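2-methyl-3-hydroxypyridine-5-carboxylic acid oxygenase (Mesorhizobium loti, PDB 3ALJ) probably uses FAD and molecular oxygen to oxygenate and open the ring of 2-methyl-3-hydroxypyridine-5-carboxylic acid, in bacterial breakdown of vitamin B6. Local coordinates at residues A[56-62]-A[365-371]; A[152-158]-A[283-289]; A[310-314]-A[327-332]. All coordinates share one frame; numbering follows the deposited sequence. Where two conformers were deposited one is given.

All three contacts are largely buried, but they differ in chemistry. Contact 2 is the most regular: two neighbouring parallel strands joined by backbone hydrogen bonds, followed by turns that reach the FAD diphosphate and ribityl chain. Contact 3 packs helix 300-314 against helix 321-349, a tryptophan face on the inner side and an arginine cluster toward the more open one. It touches contact 2 directly, Trp-328 and Leu-311 lying on Ala-284. Contact 1 brings the C-terminal segment 365-371 back onto helix 57-65 and combines a histidine-to-carbonyl bond with a salt bridge; it meets contact 3 where Pro-370 passes Gln-313.

Contact 1: residues A[56-62]-A[365-371]; sequences WHNGLRV and AARYDPL. With BME (beta-mercaptoethanol), chain D.
The backbones of 56-62 and 365-371 come nearest at Asn-58 and Ala-366, their CA atoms 5.0 Å apart, where the first turn of helix 57-65 meets the end of helix 364-367 and the extended residues after it. His-57 ND1 donates to Ala-366 O at 2.8 Å, a bond lying in both the imidazole plane and the carbonyl plane. With CG anti to the backbone N (chi1 163°), the imidazole reaches over the end of the short helix. Asn-58 N adds a weak bond to the same carbonyl, so one oxygen takes two donors from the start of the other helix. The Asn-58 amide is held through ND2, which donates to Gln-299 OE1 and, at 2.9 Å, to O1 of a beta-mercaptoethanol, probably from the crystallisation liquor, which in turn donates to Ala-365 O. Ala-366 CB rests 3.6 Å from Trp-56 CB.

Farther along, Arg-61 grips Asp-369 side-on: NE meets OD1 at 2.9 Å and NH2 meets OD2 at 2.8 Å, with the guanidinium and carboxylate planes 64° apart. Asp-369 OD1 also accepts from Leu-371 N, forming an Asx turn, and the two donors come from opposite faces of the carboxylate, which should restrict its rotation. Leu-371 CD1 lies over one face of the guanidinium, and Pro-370 CG meets Val-62 CG2 at 3.7 Å. Arg-61 NH1 has a second acidic partner in Glu-64.

The contact brings the chain near its C-terminus back onto helix 57-65. Helix 300-314 packs against it through Val-306, which touches Asn-58, Val-62 and Tyr-368, while helix 321-349 meets the Tyr-368 side chain through Arg-331, Ile-332 and Ile-335.

Contact 2: residues A[152-158]-A[283-289]; sequences IVGADGV and VALVGDA. With FAD (flavin-adenine dinucleotide), chain B.
Ile-152 and Val-283 meet on one face of the sheet, CB to CG2 at 3.9 Å, their side chains slanting past one another. Leu-285 shares that face, and its CD2 lies over Gly-154, where a side chain would collide with it. On the other face Val-153 CG1 turns to the methyl groups of Val-286; that valine was modelled in two conformers, and its very close approach to Ala-155 CB is doubtful.

Between these two layers of side chains, strands 151-154 and 283-285 run parallel as neighbours, linked in ladder fashion by Ala-284 N to Ile-152 O, Gly-154 N to Ala-284 O at 2.7 Å, and Val-286 N to Gly-154 O. They belong to the mostly parallel, Rossmann-type sheet of the FAD-binding domain, and both segments leave the sheet at the cofactor. Gly-287 packs against FAD O2P, where a side chain would clash, and Asp-288 N donates to that oxygen at 2.8 Å.

With CG beside the backbone N (chi1 -84°), Asp-288 points its carboxylate along the ribityl chain, OD1 accepting from FAD O3' at 2.8 Å, while Val-158 lies alongside its CB and points the same way. OD2 takes a water that also binds Val-158 N and FAD O2A. With an alanine here in place of the aspartate, FAD O3' would probably lose this acceptor and the bridging water one of its partners. A second water joins Gly-157 N and Ala-289 N to Val-286 O and FAD O2P. Asp-156 places CB 3.4 Å from FAD C5A, its carboxylate held by Ser-160 OG and Val-162 N.

Contact 3: residues A[310-314]-A[327-332]; sequences SLSQD and AWETRI
Arg-331 meets Asp-314 side-on, with both NE and NH2 directed at one oxygen: OD2 lies 2.8 Å from NE and 2.9 Å from NH2. Both bonds lie close to the guanidinium plane, but the carboxylate is turned 45° against it; NE comes to OD2 on the syn side, whereas NH2 comes from above the carboxylate plane. NH2 also donates to Gln-313 OE1 at 2.9 Å, and more weakly to Ser-310 O, so one nitrogen serves three acceptors along a single turn of the opposing helix. A water accepts from Arg-331 NH1 and donates to Gln-313 OE1 and Ser-310 OG. The arginine chain leaves its helix with CG anti to the backbone N (chi1 -179°) and bends at chi3, which brings the guanidinium edge-on to this row.

Next to this polar cluster stands the indole of Trp-328. Leu-311 CB sits over its five-membered ring, 3.9 Å from the centroid, a CH-pi contact, and CD1 follows on the same face. Ile-332 CG2 lies over the opposite face, so the ring is held between a leucine of one helix and an isoleucine of its own. The indole N-H is used by Asn-307 O, one turn before Leu-311.

These are helices 300-314 and 321-349 of the FAD-binding domain, joined by a short connection and packed with 9.4 Å between the segment axes at an angle of 128°. Ala-284 of strand 283-285 and Val-286 just after it lie against both Leu-311 and Trp-328.

A second shell positions the arginine's partners. Ser-310 OG is also bonded to Val-306 O, and the Gln-313 amide is fixed in turn through its NE2 by Pro-370 O.

Contact 1: residues A[56-62]-A[365-371]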
# COMPACT_ATOMS: atom_id res chain seq x y z
N TRP A 56 3.18 4.67 -7.56
CA TRP A 56 4.20 5.38 -8.35
C TRP A 56 4.63 4.49 -9.48
O TRP A 56 4.19 3.34 -9.62
CB TRP A 56 5.40 5.71 -7.49
CG TRP A 56 5.03 6.46 -6.20
CD1 TRP A 56 4.44 5.91 -5.07
CD2 TRP A 56 5.19 7.86 -5.91
NE1 TRP A 56 4.20 6.89 -4.10
CE2 TRP A 56 4.67 8.10 -4.61
CE3 TRP A 56 5.79 8.92 -6.62
CZ2 TRP A 56 4.71 9.36 -4.01
CZ3 TRP A 56 5.81 10.18 -6.04
CH2 TRP A 56 5.31 10.41 -4.76
N HIS A 57 5.56 4.96 -10.31
CA HIS A 57 6.08 4.21 -11.38
C HIS A 57 6.40 2.76 -11.06
O HIS A 57 6.03 1.90 -11.85
CB HIS A 57 7.43 4.94 -11.81
CG HIS A 57 8.39 4.13 -12.64
ND1 HIS A 57 9.50 3.55 -12.07
CD2 HIS A 57 8.39 3.78 -13.95
CE1 HIS A 57 10.18 2.89 -13.02
NE2 HIS A 57 9.52 3.01 -14.18
N ASN A 58 7.06 2.49 -9.93
CA ASN A 58 7.38 1.08 -9.64
C ASN A 58 6.09 0.18 -9.53
O ASN A 58 6.05 -0.90 -10.12
CB ASN A 58 8.20 0.99 -8.33
CG ASN A 58 7.46 1.52 -7.07
OD1 ASN A 58 6.74 2.55 -7.10
ND2 ASN A 58 7.72 0.85 -5.93
N GLY A 59 5.07 0.69 -8.83
CA GLY A 59 3.78 -0.06 -8.71
C GLY A 59 3.08 -0.12 -10.02
O GLY A 59 2.44 -1.14 -10.33
N LEU A 60 3.09 0.98 -10.79
CA LEU A 60 2.43 1.00 -12.07
C LEU A 60 3.09 -0.01 -13.04
O LEU A 60 2.35 -0.64 -13.82
CB LEU A 60 2.41 2.45 -12.63
CG LEU A 60 1.57 3.41 -11.82
CD1 LEU A 60 1.87 4.84 -12.31
CD2 LEU A 60 0.06 3.10 -11.89
N ARG A 61 4.43 -0.17 -12.98
CA ARG A 61 5.13 -1.14 -13.83
C ARG A 61 4.77 -2.55 -13.35
O ARG A 61 4.62 -3.43 -14.22
CB ARG A 61 6.64 -0.88 -13.67
CG ARG A 61 7.15 0.38 -14.45
CD ARG A 61 6.93 0.25 -15.99
NE ARG A 61 7.99 -0.60 -16.52
CZ ARG A 61 8.27 -0.66 -17.81
NH1 ARG A 61 7.40 -0.18 -18.67
NH2 ARG A 61 9.39 -1.32 -18.19
N VAL A 62 4.58 -2.78 -12.04
CA VAL A 62 4.05 -4.08 -11.66
C VAL A 62 2.71 -4.30 -12.32
O VAL A 62 2.46 -5.38 -12.88
CB VAL A 62 3.92 -4.20 -10.13
CG1 VAL A 62 3.20 -5.53 -9.76
CG2 VAL A 62 5.28 -4.18 -9.44
N ALA A 365 12.78 4.11 -4.42
CA ALA A 365 11.91 2.98 -4.57
C ALA A 365 10.96 3.22 -5.79
O ALA A 365 10.67 2.33 -6.64
CB ALA A 365 11.05 2.71 -3.29
N ALA A 366 10.47 4.48 -5.89
CA ALA A 366 9.48 4.76 -7.03
C ALA A 366 10.19 4.67 -8.38
O ALA A 366 9.54 4.29 -9.34
CB ALA A 366 8.93 6.15 -6.83
N ARG A 367 11.49 5.02 -8.42
CA ARG A 367 12.24 4.96 -9.67
C ARG A 367 12.52 3.59 -10.16
O ARG A 367 12.82 3.39 -11.37
CB ARG A 367 13.56 5.74 -9.52
CG ARG A 367 13.31 7.26 -9.44
CD ARG A 367 14.61 8.02 -9.22
NE ARG A 367 15.38 7.80 -10.42
CZ ARG A 367 16.54 7.18 -10.45
NH1 ARG A 367 17.19 6.81 -9.32
NH2 ARG A 367 17.01 6.94 -11.66
N TYR A 368 12.51 2.56 -9.26
CA TYR A 368 12.83 1.22 -9.66
C TYR A 368 11.80 0.68 -10.63
O TYR A 368 10.57 0.75 -10.40
CB TYR A 368 12.90 0.32 -8.38
CG TYR A 368 13.27 -1.11 -8.74
CD1 TYR A 368 14.54 -1.38 -9.35
CD2 TYR A 368 12.34 -2.15 -8.59
CE1 TYR A 368 14.86 -2.68 -9.71
CE2 TYR A 368 12.70 -3.45 -8.90
CZ TYR A 368 13.95 -3.70 -9.53
OH TYR A 368 14.30 -5.00 -9.90
N ASP A 369 12.27 0.11 -11.78
CA ASP A 369 11.37 -0.60 -12.69
C ASP A 369 11.56 -2.11 -12.49
O ASP A 369 12.57 -2.67 -12.91
CB ASP A 369 11.79 -0.28 -14.14
CG ASP A 369 11.04 -1.14 -15.07
OD1 ASP A 369 9.97 -1.68 -14.75
OD2 ASP A 369 11.45 -1.25 -16.23
N PRO A 370 10.59 -2.80 -11.89
CA PRO A 370 10.74 -4.20 -11.67
C PRO A 370 10.73 -5.00 -12.97
O PRO A 370 11.21 -6.17 -12.93
CB PRO A 370 9.46 -4.53 -10.80
CG PRO A 370 8.48 -3.49 -11.26
CD PRO A 370 9.32 -2.26 -11.41
N LEU A 371 10.21 -4.51 -14.11
CA LEU A 371 10.12 -5.36 -15.34
C LEU A 371 11.53 -5.47 -15.93
O LEU A 371 11.99 -6.60 -16.28
CB LEU A 371 9.13 -4.70 -16.30
CG LEU A 371 7.71 -4.38 -15.75
CD1 LEU A 371 6.81 -4.06 -16.94
CD2 LEU A 371 7.25 -5.64 -15.04
C1 BME D . 10.85 -0.69 -4.81
C2 BME D . 9.64 -0.65 -3.81
O1 BME D . 10.34 -0.41 -6.12
S2 BME D . 10.35 -1.29 -2.20

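Contact 2: residues A[152-158]-A[283-289]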
# COMPACT_ATOMS: atom_id res chain seq x y z
N ILE A 152 4.70 -21.77 -0.82
CA ILE A 152 3.68 -21.14 0.08
C ILE A 152 3.98 -19.64 0.17
O ILE A 152 5.12 -19.29 0.51
CB ILE A 152 3.74 -21.74 1.47
CG1 ILE A 152 3.52 -23.27 1.39
CG2 ILE A 152 2.75 -21.02 2.42
CD1 ILE A 152 3.40 -23.80 2.77
N VAL A 153 3.03 -18.75 -0.15
CA VAL A 153 3.23 -17.33 -0.06
C VAL A 153 2.46 -16.81 1.16
O VAL A 153 1.23 -16.85 1.16
CB VAL A 153 2.77 -16.65 -1.35
CG1 VAL A 153 2.99 -15.13 -1.24
CG2 VAL A 153 3.63 -17.17 -2.61
N GLY A 154 3.20 -16.26 2.10
CA GLY A 154 2.58 -15.60 3.27
C GLY A 154 2.39 -14.13 2.93
O GLY A 154 3.27 -13.34 3.12
N ALA A 155 1.24 -13.82 2.37
CA ALA A 155 0.87 -12.38 2.01
C ALA A 155 -0.32 -12.02 2.91
O ALA A 155 -1.25 -11.31 2.47
CB ALA A 155 0.44 -12.40 0.52
N ASP A 156 -0.21 -12.43 4.18
CA ASP A 156 -1.32 -12.25 5.13
C ASP A 156 -1.20 -11.16 6.10
O ASP A 156 -1.76 -11.23 7.20
CB ASP A 156 -1.63 -13.69 5.75
CG ASP A 156 -0.41 -14.38 6.30
OD1 ASP A 156 0.77 -14.22 5.87
OD2 ASP A 156 -0.63 -15.24 7.26
N GLY A 157 -0.53 -10.09 5.67
CA GLY A 157 -0.63 -8.83 6.40
C GLY A 157 0.28 -8.71 7.64
O GLY A 157 1.02 -9.62 7.97
N VAL A 158 0.16 -7.60 8.38
CA VAL A 158 1.06 -7.32 9.50
C VAL A 158 0.92 -8.37 10.58
O VAL A 158 1.89 -8.61 11.28
CB VAL A 158 0.71 -5.94 10.17
CG1 VAL A 158 1.13 -4.81 9.37
CG2 VAL A 158 -0.77 -5.83 10.53
N VAL A 283 8.55 -21.45 1.94
CA VAL A 283 7.65 -20.32 2.36
C VAL A 283 8.36 -19.00 2.11
O VAL A 283 9.47 -18.75 2.53
CB VAL A 283 7.39 -20.45 3.86
CG1 VAL A 283 6.58 -19.21 4.35
CG2 VAL A 283 6.53 -21.77 4.14
N ALA A 284 7.62 -18.06 1.43
CA ALA A 284 8.10 -16.65 1.27
C ALA A 284 7.07 -15.76 1.87
O ALA A 284 5.84 -15.90 1.60
CB ALA A 284 8.22 -16.32 -0.15
N LEU A 285 7.57 -14.83 2.66
CA LEU A 285 6.70 -13.75 3.28
C LEU A 285 6.78 -12.51 2.39
O LEU A 285 7.88 -12.04 2.09
CB LEU A 285 7.23 -13.40 4.66
CG LEU A 285 7.26 -14.65 5.59
CD1 LEU A 285 7.77 -14.17 6.96
CD2 LEU A 285 5.89 -15.35 5.75
N VAL A 286 5.63 -11.96 2.02
CA VAL A 286 5.56 -10.82 1.01
C VAL A 286 4.70 -9.74 1.59
O VAL A 286 3.60 -10.07 2.08
CB VAL A 286 4.96 -11.27 -0.36
CG1 VAL A 286 5.89 -12.42 -1.00
CG2 VAL A 286 3.38 -11.51 -0.38
N GLY A 287 5.06 -8.47 1.46
CA GLY A 287 4.13 -7.43 1.83
C GLY A 287 4.24 -7.08 3.30
O GLY A 287 5.33 -7.19 3.88
N ASP A 288 3.13 -6.60 3.87
CA ASP A 288 3.18 -6.16 5.25
C ASP A 288 3.53 -7.36 6.25
O ASP A 288 3.95 -7.08 7.39
CB ASP A 288 1.80 -5.64 5.67
CG ASP A 288 1.57 -4.16 5.26
OD1 ASP A 288 2.40 -3.59 4.54
OD2 ASP A 288 0.53 -3.64 5.72
N ALA A 289 3.35 -8.59 5.80
CA ALA A 289 3.79 -9.74 6.61
C ALA A 289 5.30 -9.62 6.92
O ALA A 289 5.77 -10.15 7.95
CB ALA A 289 3.52 -11.04 5.86
PA FAD B . -2.95 -6.31 3.37
O1A FAD B . -3.34 -5.25 2.40
O2A FAD B . -3.10 -6.09 4.76
O5B FAD B . -3.76 -7.61 2.94
C5B FAD B . -3.65 -8.86 3.70
C4B FAD B . -4.92 -9.58 3.30
O4B FAD B . -4.75 -10.86 4.00
C3B FAD B . -6.17 -9.01 3.85
O3B FAD B . -7.22 -8.99 2.85
C2B FAD B . -6.48 -9.90 5.10
O2B FAD B . -7.88 -10.00 5.40
C1B FAD B . -6.02 -11.26 4.67
N9A FAD B . -5.52 -12.08 5.73
C8A FAD B . -4.94 -11.73 6.92
N7A FAD B . -4.54 -12.80 7.61
C5A FAD B . -4.89 -13.90 6.84
C6A FAD B . -4.65 -15.26 6.98
N6A FAD B . -4.03 -15.75 8.11
N1A FAD B . -5.10 -16.05 6.00
C2A FAD B . -5.74 -15.60 4.93
N3A FAD B . -5.97 -14.27 4.70
C4A FAD B . -5.50 -13.44 5.67
N1 FAD B . 0.98 2.02 0.42
C2 FAD B . 1.15 2.56 -0.78
O2 FAD B . 1.75 1.98 -1.70
N3 FAD B . 0.67 3.84 -1.04
C4 FAD B . -0.04 4.56 -0.08
O4 FAD B . -0.60 5.67 -0.43
C4X FAD B . -0.19 3.98 1.16
N5 FAD B . -0.81 4.73 2.22
C5X FAD B . -0.89 4.17 3.48
C6 FAD B . -1.39 4.91 4.57
C7 FAD B . -1.53 4.34 5.80
C7M FAD B . -2.10 5.19 6.97
C8 FAD B . -1.11 3.04 6.02
C8M FAD B . -1.22 2.37 7.41
C9 FAD B . -0.60 2.29 4.96
C9A FAD B . -0.44 2.87 3.67
N10 FAD B . 0.13 2.12 2.55
C10 FAD B . 0.28 2.71 1.35
C1' FAD B . 0.63 0.69 2.80
C2' FAD B . -0.41 -0.30 2.30
O2' FAD B . -1.67 -0.04 2.95
C3' FAD B . 0.00 -1.73 2.71
O3' FAD B . 1.48 -1.78 2.65
C4' FAD B . -0.48 -2.79 1.81
O4' FAD B . -1.93 -2.77 1.89
C5' FAD B . -0.04 -4.14 2.25
O5' FAD B . -0.57 -5.11 1.35
P FAD B . -0.50 -6.62 1.81
O1P FAD B . -1.17 -7.37 0.74
O2P FAD B . 0.87 -7.02 2.25
O3P FAD B . -1.39 -6.67 3.17
O HOH W 1 1.44 -9.33 3.60
O HOH W 2 -1.28 -5.42 6.87

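Contact 3: residues A[310-314]-A[327-332]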
# COMPACT_ATOMS: atom_id res chain seq x y z
N SER A 310 8.57 -9.64 -8.10
CA SER A 310 9.98 -10.06 -8.16
C SER A 310 10.12 -11.52 -7.73
O SER A 310 10.98 -12.25 -8.28
CB SER A 310 10.85 -9.22 -7.25
OG SER A 310 10.84 -7.87 -7.78
N LEU A 311 9.33 -11.98 -6.78
CA LEU A 311 9.32 -13.43 -6.36
C LEU A 311 9.07 -14.26 -7.57
O LEU A 311 9.76 -15.32 -7.81
CB LEU A 311 8.23 -13.61 -5.22
CG LEU A 311 8.17 -15.09 -4.75
CD1 LEU A 311 9.44 -15.57 -4.10
CD2 LEU A 311 7.02 -15.12 -3.73
N SER A 312 8.04 -13.92 -8.32
CA SER A 312 7.70 -14.66 -9.55
C SER A 312 8.84 -14.73 -10.54
O SER A 312 9.04 -15.78 -11.18
CB SER A 312 6.36 -14.17 -10.20
OG SER A 312 6.51 -13.00 -11.01
N GLN A 313 9.56 -13.62 -10.66
CA GLN A 313 10.73 -13.58 -11.57
C GLN A 313 11.80 -14.56 -11.12
O GLN A 313 12.30 -15.36 -11.96
CB GLN A 313 11.31 -12.19 -11.61
CG GLN A 313 10.41 -11.13 -12.29
CD GLN A 313 11.08 -9.79 -12.18
OE1 GLN A 313 11.64 -9.38 -11.15
NE2 GLN A 313 10.97 -9.04 -13.28
N ASP A 314 12.12 -14.61 -9.83
CA ASP A 314 13.20 -15.49 -9.40
C ASP A 314 12.79 -16.94 -9.47
O ASP A 314 13.76 -17.77 -9.60
CB ASP A 314 13.63 -15.08 -7.99
CG ASP A 314 14.62 -14.00 -7.99
OD1 ASP A 314 15.79 -14.35 -8.27
OD2 ASP A 314 14.40 -12.82 -7.63
N ALA A 327 17.52 -16.36 -3.38
CA ALA A 327 18.09 -15.38 -4.32
C ALA A 327 17.17 -14.14 -4.36
O ALA A 327 17.66 -13.03 -4.53
CB ALA A 327 18.16 -16.01 -5.69
N TRP A 328 15.87 -14.40 -4.27
CA TRP A 328 14.89 -13.27 -4.35
C TRP A 328 15.08 -12.29 -3.22
O TRP A 328 15.21 -11.06 -3.45
CB TRP A 328 13.52 -13.86 -4.22
CG TRP A 328 12.39 -12.91 -3.86
CD1 TRP A 328 11.83 -11.92 -4.68
CD2 TRP A 328 11.65 -12.92 -2.61
NE1 TRP A 328 10.80 -11.27 -3.96
CE2 TRP A 328 10.72 -11.87 -2.72
CE3 TRP A 328 11.74 -13.67 -1.41
CZ2 TRP A 328 9.75 -11.66 -1.74
CZ3 TRP A 328 10.83 -13.39 -0.40
CH2 TRP A 328 9.91 -12.34 -0.56
N GLU A 329 15.10 -12.76 -1.97
CA GLU A 329 15.36 -11.84 -0.88
C GLU A 329 16.67 -11.06 -1.02
O GLU A 329 16.76 -9.85 -0.81
CB GLU A 329 15.22 -12.52 0.52
CG GLU A 329 15.42 -11.59 1.68
CD GLU A 329 15.32 -12.27 3.06
OE1 GLU A 329 14.93 -13.41 3.15
OE2 GLU A 329 15.78 -11.58 3.99
N THR A 330 17.70 -11.83 -1.34
CA THR A 330 19.02 -11.18 -1.50
C THR A 330 18.96 -10.04 -2.56
O THR A 330 19.58 -8.99 -2.37
CB THR A 330 20.05 -12.28 -1.97
OG1 THR A 330 20.21 -13.14 -0.84
CG2 THR A 330 21.46 -11.60 -2.24
N ARG A 331 18.26 -10.29 -3.68
CA ARG A 331 18.22 -9.32 -4.78
C ARG A 331 17.40 -8.07 -4.45
O ARG A 331 17.75 -6.97 -4.73
CB ARG A 331 17.58 -10.04 -6.00
CG ARG A 331 17.48 -9.14 -7.22
CD ARG A 331 17.13 -9.95 -8.40
NE ARG A 331 15.76 -10.50 -8.43
CZ ARG A 331 14.71 -9.87 -9.02
NH1 ARG A 331 14.88 -8.64 -9.50
NH2 ARG A 331 13.46 -10.45 -9.10
N ILE A 332 16.22 -8.34 -3.83
CA ILE A 332 15.23 -7.26 -3.77
C ILE A 332 15.11 -6.61 -2.40
O ILE A 332 14.63 -5.45 -2.27
CB ILE A 332 13.80 -7.88 -4.25
CG1 ILE A 332 13.09 -6.82 -4.95
CG2 ILE A 332 12.94 -8.56 -3.07
CD1 ILE A 332 13.74 -6.58 -6.43
O HOH W 3 12.37 -6.92 -9.88